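Pectate lyase 47 (PDB 1VBL) cleaves pectate by calcium-dependent beta-elimination, as a thermostable, secreted bacterial pectate lyase of polysaccharide lyase family 1. Local coordinates at the calcium ion site. Residues are numbered along the deposited sequence; one frame, centred on the assembly and turned at random.

The calcium ion site. Residues 188, 190, 229-230, 233, 256. With CA (calcium ion), chain B.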
ATOM      1  N   GLU A 188      -3.804  12.038  -1.260  1.00 18.30           N
ATOM      2  CA  GLU A 188      -3.087  11.774  -0.019  1.00 19.78           C
ATOM      3  C   GLU A 188      -3.390  10.490   0.749  1.00 17.77           C
ATOM      4  O   GLU A 188      -2.544  10.003   1.494  1.00 17.91           O
ATOM      5  CB  GLU A 188      -3.322  12.966   0.917  1.00 23.45           C
ATOM      6  CG  GLU A 188      -2.935  12.748   2.371  1.00 29.19           C
ATOM      7  CD  GLU A 188      -1.571  13.308   2.707  1.00 32.72           C
ATOM      8  OE1 GLU A 188      -1.129  13.131   3.861  1.00 34.56           O
ATOM      9  OE2 GLU A 188      -0.945  13.933   1.823  1.00 35.15           O
ATOM     10  N   ASP A 190      -4.131   6.555   1.761  1.00 13.83           N
ATOM     11  CA  ASP A 190      -3.810   5.152   1.496  1.00 13.38           C
ATOM     12  C   ASP A 190      -4.685   4.320   2.425  1.00 12.00           C
ATOM     13  O   ASP A 190      -5.125   4.813   3.464  1.00 11.99           O
ATOM     14  CB  ASP A 190      -2.359   4.835   1.851  1.00 13.44           C
ATOM     15  CG  ASP A 190      -1.404   5.889   1.386  1.00 13.65           C
ATOM     16  OD1 ASP A 190      -1.486   6.283   0.204  1.00 12.00           O
ATOM     17  OD2 ASP A 190      -0.563   6.319   2.203  1.00 14.75           O
ATOM     18  N   ASP A 229      -4.521   6.938  -3.763  1.00 12.37           N
ATOM     19  CA  ASP A 229      -3.084   7.033  -3.642  1.00 12.99           C
ATOM     20  C   ASP A 229      -2.591   5.609  -3.426  1.00 13.57           C
ATOM     21  O   ASP A 229      -2.905   4.730  -4.226  1.00 14.34           O
ATOM     22  CB  ASP A 229      -2.651   7.956  -2.506  1.00 13.76           C
ATOM     23  CG  ASP A 229      -1.201   8.398  -2.659  1.00 18.01           C
ATOM     24  OD1 ASP A 229      -0.775   8.674  -3.801  1.00 14.04           O
ATOM     25  OD2 ASP A 229      -0.486   8.480  -1.651  1.00 17.87           O
ATOM     26  N   GLY A 230      -1.852   5.356  -2.355  1.00 13.21           N
ATOM     27  CA  GLY A 230      -1.350   4.008  -2.150  1.00 13.86           C
ATOM     28  C   GLY A 230      -2.302   3.033  -1.480  1.00 13.41           C
ATOM     29  O   GLY A 230      -3.258   3.424  -0.808  1.00 13.56           O
ATOM     30  N   ASP A 233       1.482   1.933   1.814  1.00 14.51           N
ATOM     31  CA  ASP A 233       2.751   2.629   1.664  1.00 14.65           C
ATOM     32  C   ASP A 233       3.575   2.595   2.936  1.00 14.77           C
ATOM     33  O   ASP A 233       3.035   2.601   4.042  1.00 13.95           O
ATOM     34  CB  ASP A 233       2.525   4.070   1.209  1.00 15.35           C
ATOM     35  CG  ASP A 233       2.058   4.152  -0.235  1.00 16.75           C
ATOM     36  OD1 ASP A 233       2.321   3.209  -1.009  1.00 15.43           O
ATOM     37  OD2 ASP A 233       1.439   5.162  -0.611  1.00 16.18           O
ATOM     38  N   LEU A 256       4.559   1.725  -1.988  1.00 13.36           N
ATOM     39  CA  LEU A 256       5.762   2.534  -2.025  1.00 14.27           C
ATOM     40  C   LEU A 256       6.569   2.202  -0.769  1.00 13.50           C
ATOM     41  O   LEU A 256       6.012   2.102   0.323  1.00 14.62           O
ATOM     42  CB  LEU A 256       5.379   4.015  -2.016  1.00 16.09           C
ATOM     43  CG  LEU A 256       6.483   5.070  -2.103  1.00 19.36           C
ATOM     44  CD1 LEU A 256       7.189   4.976  -3.448  1.00 17.57           C
ATOM     45  CD2 LEU A 256       5.861   6.450  -1.926  1.00 20.39           C
TER
HETATM   46 CA    CA B 417       0.873   7.469   0.302  1.00 25.80          CA
HETATM   47  O   HOH W   1      -0.420   9.392   0.893  1.00 24.75           O
HETATM   48  O   HOH W   2       2.733   7.486   2.145  1.00 23.80           O
HETATM   49  O   HOH W   3       2.457   8.845  -1.082  1.00 24.97           O
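A calcium ion lies on the flank of the right-handed parallel beta-helix typical of family 1 pectate lyases, at the conserved primary calcium site, where the metal is expected to engage the carboxylates of the pectate chain. Its protein ligands are three aspartates from two stretches of sequence: Asp190 from the loop that precedes strand 192-195, Asp229 from the loop ahead of strand 232-235, and Asp233 from that strand itself. Asp190 chelates with both carboxylate oxygens, OD1 and OD2 each standing 2.6 Å from the calcium ion, which sits squarely across the open end of the group. The other two carboxylates each lend one oxygen. Asp229, with CG anti to its backbone N (chi1 -162°), swings its OD2 to 2.6 Å from the calcium ion, whereas Asp233, with CG anti to its carbonyl carbon (chi1 -71°), reaches the metal tip-on through OD2 at 2.5 Å. Three waters bring the observed coordination to seven. They lie on the side away from the three carboxylates taken together, water 3 roughly opposite that of Asp190, a face that substrate oxygens could plausibly take over by displacing water. Three carboxylates around one divalent ion would leave the site with net negative charge, which may favour retention of calcium. Backbone amides help fix the rotation of two of these groups. Gly230 N, directly following Asp229, donates a rather bent bond to the anti lone pair of Asp190 OD1 at 2.7 Å, so that this oxygen serves metal and main chain together and ties the two ligand loops. An alanine in place of Asp190 would remove both chelating oxygens and the acceptor for Gly230 N, and would probably weaken calcium binding and loosen the Asp229 loop. On Asp233 the non-coordinating OD1 accepts a fairly straight hydrogen bond (154° at H) from the backbone N of Leu256 at 2.9 Å, the donor approaching from above the carboxylate plane.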